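Local coordinates for EF0056 (Enterococcus faecalis, PDB 6ORI), which is an enterococcal surface protein of unknown function, possibly linked to biofilm formation, whose N-terminal region has immunoglobulin-like domains and a bound calcium ion, at residues V55-H59 / L125-A129; I184-G188 / G214-T218. The contacts are given in a common frame with arbitrary orientation. Residues are numbered along the deposited sequence.

Contact 1. Residues V55-H59 / L125-A129; sequences VYGKH and LFAGA
In the first immunoglobulin-like beta domain, residues 55-59 form the extended end of strand 50-59. Alongside, in nearly the same direction (9° apart), runs the irregular segment 125-129 from the loop that leads into strand 135-144. The backbones are too far apart to pair: Gly-57 lies opposite Phe-126 with CA atoms 7.0 Å apart, and His-59 opposite Gly-128 at 8.3 Å. Side chains therefore fill the gap. Phe-126 (chi1 m) turns one ring face to Gly-57, whose CA sits 4.0 Å from the ring centroid in a CH-pi contact; a CB on Gly-57 would clash with the ring. Val-55 (chi1 t) continues this apolar layer, its CG1 3.8 Å from Phe-126 CZ and 4.3 Å from Leu-125 CD1. Phe-126 and Leu-125 also pack on Ile-70 of strand 68-74, and Phe-126 meets Tyr-118 edge-to-face. At the strand's C-terminal end, His-59 (chi1 p) bonds through ND1 to Tyr-118 OH, while its NE2 donates to Gly-128 O at 2.9 Å, 153° at the hydrogen.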
ATOM      1  N   VAL A  55       7.005  -0.439 -11.088  1.00  4.34           N
ATOM      2  CA  VAL A  55       6.248  -1.547 -10.503  1.00  3.26           C
ATOM      3  C   VAL A  55       7.242  -2.478  -9.827  1.00  3.69           C
ATOM      4  O   VAL A  55       8.291  -2.785 -10.395  1.00  4.38           O
ATOM      5  CB  VAL A  55       5.425  -2.312 -11.559  1.00  4.67           C
ATOM      6  CG1 VAL A  55       4.571  -3.397 -10.913  1.00  4.81           C
ATOM      7  CG2 VAL A  55       4.583  -1.365 -12.373  1.00  7.70           C
ATOM      8  N   TYR A  56       6.938  -2.876  -8.591  1.00  4.96           N
ATOM      9  CA  TYR A  56       7.753  -3.850  -7.880  1.00  4.06           C
ATOM     10  C   TYR A  56       6.987  -5.148  -7.746  1.00  4.18           C
ATOM     11  O   TYR A  56       5.770  -5.150  -7.548  1.00  5.49           O
ATOM     12  CB  TYR A  56       8.167  -3.336  -6.480  1.00  4.08           C
ATOM     13  CG  TYR A  56       8.740  -1.946  -6.536  1.00  4.58           C
ATOM     14  CD1 TYR A  56       9.697  -1.604  -7.470  1.00  4.69           C
ATOM     15  CD2 TYR A  56       8.291  -0.954  -5.687  1.00  5.69           C
ATOM     16  CE1 TYR A  56      10.179  -0.308  -7.556  1.00  6.76           C
ATOM     17  CE2 TYR A  56       8.764   0.328  -5.776  1.00  5.83           C
ATOM     18  CZ  TYR A  56       9.715   0.642  -6.696  1.00  7.19           C
ATOM     19  OH  TYR A  56      10.146   1.948  -6.775  1.00  9.07           O
ATOM     20  N   GLY A  57       7.699  -6.256  -7.846  1.00  4.43           N
ATOM     21  CA  GLY A  57       7.100  -7.564  -7.717  1.00  4.14           C
ATOM     22  C   GLY A  57       8.040  -8.537  -7.086  1.00  4.83           C
ATOM     23  O   GLY A  57       9.250  -8.456  -7.286  1.00  5.28           O
ATOM     24  N   LYS A  58       7.499  -9.460  -6.306  1.00  5.37           N
ATOM     25  CA  LYS A  58       8.315 -10.521  -5.753  1.00  5.15           C
ATOM     26  C   LYS A  58       7.477 -11.771  -5.580  1.00  5.86           C
ATOM     27  O   LYS A  58       6.308 -11.733  -5.118  1.00  6.08           O
ATOM     28  CB  LYS A  58       8.950 -10.125  -4.417  1.00  6.84           C
ATOM     29  CG  LYS A  58       9.691 -11.331  -3.847  1.00 10.77           C
ATOM     30  CD  LYS A  58      10.435 -11.064  -2.618  1.00 11.07           C
ATOM     31  CE  LYS A  58      10.854 -12.363  -1.930  1.00  7.13           C
ATOM     32  NZ  LYS A  58      11.431 -13.386  -2.834  1.00  7.77           N
ATOM     33  N   HIS A  59       8.092 -12.899  -5.908  1.00  5.00           N
ATOM     34  CA  HIS A  59       7.520 -14.211  -5.605  1.00  5.77           C
ATOM     35  C   HIS A  59       8.587 -15.108  -4.998  1.00  6.77           C
ATOM     36  O   HIS A  59       9.791 -14.806  -5.045  1.00  5.63           O
ATOM     37  CB  HIS A  59       6.814 -14.839  -6.815  1.00  7.11           C
ATOM     38  CG  HIS A  59       7.651 -14.903  -8.039  1.00  5.53           C
ATOM     39  ND1 HIS A  59       7.855 -13.815  -8.855  1.00  5.69           N
ATOM     40  CD2 HIS A  59       8.347 -15.923  -8.583  1.00  8.39           C
ATOM     41  CE1 HIS A  59       8.643 -14.164  -9.852  1.00  7.90           C
ATOM     42  NE2 HIS A  59       8.970 -15.436  -9.700  1.00  8.55           N
ATOM     43  N   LEU A 125       6.326  -8.676 -17.030  1.00  4.20           N
ATOM     44  CA  LEU A 125       7.291  -7.825 -16.334  1.00  6.57           C
ATOM     45  C   LEU A 125       8.433  -8.513 -15.604  1.00  5.57           C
ATOM     46  O   LEU A 125       9.542  -8.012 -15.610  1.00  6.90           O
ATOM     47  CB  LEU A 125       6.579  -6.939 -15.310  1.00  6.24           C
ATOM     48  CG  LEU A 125       5.433  -6.083 -15.857  1.00  5.62           C
ATOM     49  CD1 LEU A 125       4.934  -5.118 -14.800  1.00  5.54           C
ATOM     50  CD2 LEU A 125       5.812  -5.322 -17.105  1.00  7.76           C
ATOM     51  N   PHE A 126       8.147  -9.614 -14.918  1.00  4.27           N
ATOM     52  CA  PHE A 126       9.044 -10.151 -13.889  1.00  6.04           C
ATOM     53  C   PHE A 126       9.547 -11.553 -14.217  1.00  4.31           C
ATOM     54  O   PHE A 126       8.814 -12.422 -14.706  1.00  6.46           O
ATOM     55  CB  PHE A 126       8.319 -10.156 -12.534  1.00  4.34           C
ATOM     56  CG  PHE A 126       7.875  -8.783 -12.083  1.00  4.53           C
ATOM     57  CD1 PHE A 126       8.794  -7.747 -12.005  1.00  4.61           C
ATOM     58  CD2 PHE A 126       6.550  -8.511 -11.771  1.00  4.39           C
ATOM     59  CE1 PHE A 126       8.407  -6.494 -11.624  1.00  5.18           C
ATOM     60  CE2 PHE A 126       6.172  -7.234 -11.369  1.00  3.84           C
ATOM     61  CZ  PHE A 126       7.110  -6.247 -11.306  1.00  4.48           C
ATOM     62  N   ALA A 127      10.821 -11.778 -13.945  1.00  5.67           N
ATOM     63  CA  ALA A 127      11.453 -13.051 -14.266  1.00  5.10           C
ATOM     64  C   ALA A 127      10.836 -14.159 -13.417  1.00  6.76           C
ATOM     65  O   ALA A 127      10.900 -14.135 -12.182  1.00  6.44           O
ATOM     66  CB  ALA A 127      12.950 -12.961 -14.060  1.00  6.47           C
ATOM     67  N   GLY A 128      10.219 -15.140 -14.072  1.00  5.67           N
ATOM     68  CA  GLY A 128       9.520 -16.195 -13.366  1.00  6.97           C
ATOM     69  C   GLY A 128      10.420 -17.058 -12.499  1.00  7.63           C
ATOM     70  O   GLY A 128      10.008 -17.523 -11.448  1.00  6.52           O
ATOM     71  N   ALA A 129      11.644 -17.284 -12.943  1.00  6.58           N
ATOM     72  CA  ALA A 129      12.535 -18.191 -12.250  1.00  7.78           C
ATOM     73  C   ALA A 129      13.278 -17.526 -11.100  1.00  8.74           C
ATOM     74  O   ALA A 129      13.956 -18.215 -10.332  1.00 12.50           O
ATOM     75  CB  ALA A 129      13.531 -18.804 -13.237  1.00 10.08           C
TER

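Contact 2. Residues I184-G188 / G214-T218; sequences IESTG and GSVNT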
ATOM      1  N   ILE A 184      -2.068  -9.957  -2.463  1.00  8.97           N
ATOM      2  CA  ILE A 184      -1.241  -9.408  -3.540  1.00  9.51           C
ATOM      3  C   ILE A 184      -2.066  -8.322  -4.222  1.00 11.61           C
ATOM      4  O   ILE A 184      -2.454  -8.419  -5.394  1.00 10.69           O
ATOM      5  CB  ILE A 184      -0.783 -10.498  -4.513  1.00  6.63           C
ATOM      6  CG1 ILE A 184      -0.198 -11.684  -3.736  1.00  9.37           C
ATOM      7  CG2 ILE A 184       0.265  -9.955  -5.486  1.00 10.54           C
ATOM      8  CD1 ILE A 184       0.987 -11.341  -2.835  1.00 12.19           C
ATOM      9  N   GLU A 185      -2.398  -7.331  -3.404  1.00  9.49           N
ATOM     10  CA  GLU A 185      -3.100  -6.153  -3.846  1.00  7.91           C
ATOM     11  C   GLU A 185      -2.696  -4.965  -2.990  1.00  9.29           C
ATOM     12  O   GLU A 185      -2.462  -5.096  -1.775  1.00 10.29           O
ATOM     13  CB  GLU A 185      -4.608  -6.334  -3.804  1.00 10.54           C
ATOM     14  CG  GLU A 185      -5.245  -6.481  -2.475  1.00 17.78           C
ATOM     15  CD  GLU A 185      -6.750  -6.432  -2.598  1.00 30.53           C
ATOM     16  OE1 GLU A 185      -7.304  -5.335  -2.859  1.00 22.60           O
ATOM     17  OE2 GLU A 185      -7.381  -7.495  -2.456  1.00 21.04           O
ATOM     18  N   SER A 186      -2.625  -3.807  -3.610  1.00  6.36           N
ATOM     19  CA  SER A 186      -2.268  -2.596  -2.913  1.00  7.29           C
ATOM     20  C   SER A 186      -3.088  -1.463  -3.467  1.00  6.82           C
ATOM     21  O   SER A 186      -3.163  -1.287  -4.680  1.00  7.92           O
ATOM     22  CB  SER A 186      -0.793  -2.346  -3.104  1.00  9.18           C
ATOM     23  OG  SER A 186      -0.399  -1.209  -2.364  1.00 18.25           O
ATOM     24  N   THR A 187      -3.712  -0.694  -2.573  1.00  7.86           N
ATOM     25  CA  THR A 187      -4.538   0.462  -2.922  1.00  8.09           C
ATOM     26  C   THR A 187      -3.967   1.692  -2.237  1.00 11.17           C
ATOM     27  O   THR A 187      -3.853   1.695  -0.991  1.00 10.57           O
ATOM     28  CB  THR A 187      -5.993   0.263  -2.483  1.00  8.78           C
ATOM     29  OG1 THR A 187      -6.561  -0.858  -3.166  1.00 11.65           O
ATOM     30  CG2 THR A 187      -6.847   1.511  -2.771  1.00 11.79           C
ATOM     31  N   GLY A 188      -3.620   2.714  -3.029  1.00  8.14           N
ATOM     32  CA  GLY A 188      -3.005   3.930  -2.521  1.00  9.19           C
ATOM     33  C   GLY A 188      -3.551   5.147  -3.235  1.00  4.70           C
ATOM     34  O   GLY A 188      -4.564   5.043  -3.908  1.00  6.35           O
ATOM     35  N   GLY A 214       7.656   1.664   0.824  1.00  5.56           N
ATOM     36  CA  GLY A 214       6.733   1.496   1.917  1.00  4.40           C
ATOM     37  C   GLY A 214       5.339   1.846   1.432  1.00  5.72           C
ATOM     38  O   GLY A 214       5.156   2.752   0.617  1.00  6.93           O
ATOM     39  N   SER A 215       4.357   1.124   1.944  1.00  5.23           N
ATOM     40  CA  SER A 215       2.978   1.362   1.603  1.00  4.74           C
ATOM     41  C   SER A 215       2.125   1.150   2.828  1.00  5.61           C
ATOM     42  O   SER A 215       2.519   0.466   3.764  1.00  5.11           O
ATOM     43  CB  SER A 215       2.531   0.448   0.461  1.00  9.19           C
ATOM     44  OG  SER A 215       2.773  -0.913   0.770  1.00 10.62           O
ATOM     45  N   VAL A 216       0.956   1.771   2.828  1.00  7.30           N
ATOM     46  CA  VAL A 216      -0.052   1.538   3.853  1.00  7.87           C
ATOM     47  C   VAL A 216      -1.389   1.221   3.191  1.00  7.60           C
ATOM     48  O   VAL A 216      -1.933   2.065   2.470  1.00 10.25           O
ATOM     49  CB  VAL A 216      -0.178   2.759   4.771  1.00  7.50           C
ATOM     50  CG1 VAL A 216      -1.352   2.600   5.716  1.00 10.88           C
ATOM     51  CG2 VAL A 216       1.085   2.944   5.579  1.00  8.63           C
ATOM     52  N   ASN A 217      -1.888   0.011   3.437  1.00  7.57           N
ATOM     53  CA  ASN A 217      -3.222  -0.432   3.005  1.00  7.88           C
ATOM     54  C   ASN A 217      -4.117  -0.321   4.224  1.00  6.65           C
ATOM     55  O   ASN A 217      -3.652  -0.468   5.364  1.00  8.95           O
ATOM     56  CB  ASN A 217      -3.200  -1.899   2.549  1.00  9.71           C
ATOM     57  CG  ASN A 217      -3.727  -2.138   1.099  1.00 23.57           C
ATOM     58  OD1 ASN A 217      -3.486  -1.377   0.172  1.00  8.92           O
ATOM     59  ND2 ASN A 217      -4.451  -3.235   0.928  1.00 34.94           N
ATOM     60  N   THR A 218      -5.382  -0.024   4.007  1.00  5.73           N
ATOM     61  CA  THR A 218      -6.345   0.134   5.077  1.00  6.69           C
ATOM     62  C   THR A 218      -7.540  -0.751   4.796  1.00  7.06           C
ATOM     63  O   THR A 218      -7.844  -1.077   3.642  1.00  7.85           O
ATOM     64  CB  THR A 218      -6.833   1.582   5.206  1.00  9.32           C
ATOM     65  OG1 THR A 218      -7.672   1.898   4.092  1.00  9.06           O
ATOM     66  CG2 THR A 218      -5.677   2.576   5.283  1.00 10.04           C
TER
HETATM   67  O   HOH W   1      -5.532  -3.281  -2.031  1.00 15.85           O
HETATM   68  O   HOH W   2       0.732  -2.562   0.527  1.00 23.94           O
HETATM   69  O   HOH W   3      -5.885   0.254   1.162  1.00 11.44           O
HETATM   70  O   HOH W   4      -4.342   3.226   1.213  1.00 12.58           O
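Asn-217 carries the direct link between two strands that cross at 90°, their axes 6.5 Å apart at closest approach. Each is paired within a different sheet, 184-189 with strand 166-173 and 211-221 with strand 239-248, so the junction is made by a side-chain-to-backbone bond and by water. The CA-to-CB bond of Asn-217 points sideways, yet an off-well chi1 of -124° with chi2 of 39° brings the amide against the other strand. There OD1 accepts from Thr-187 N at 2.8 Å, almost perfectly straight at 178°, and ND2 donates to water 1 at 3.2 Å. Thr-187 (chi1 m) and Glu-185 (p, t, then -72°) converge on that water, which donates to Thr-187 OG1 at 2.9 Å and Glu-185 OE1 at 2.8 Å; the same carboxylate oxygen forms a salt bridge with Arg-168. Water 2 bridges Ser-186 (t) and Ser-215 (p), 2.6 Å from Ser-215 OG and weakly bonded to Ser-186 OG at 3.4 Å. Both hydroxyls also bond weakly to Gln-35. Water 3 accepts from Thr-218 N at 2.9 Å. Water 4 lies 2.7 Å from Thr-187 O and 3.0 Å from Val-216 O, though acceptors around it outnumber its protons. At this probable seam between two domains, the chemistry implies that directional polar bonds hold the strands together, without an apolar core between them.

In the fold
Along the chain the contacts follow in series: contact 1 closes before contact 2 opens. Their centres lie 17 Å apart and their nearest atoms about 6 Å, without touching. Both reach the large antiparallel sheet assembly of the first domain, through strand 50-59 in contact 1 and strand 184-189 in contact 2. Contact 1 is internal to that domain. The centre of contact 2 lies about 2 Å from the centre of the chain; this contact joins the first domain to strand 211-221 of the second, and the side chain of Thr-187 is about 13 Å from the calcium ion. Together they combine packing inside one domain with the hydrated seam between two, consistent with side-by-side domains forming one compact unit.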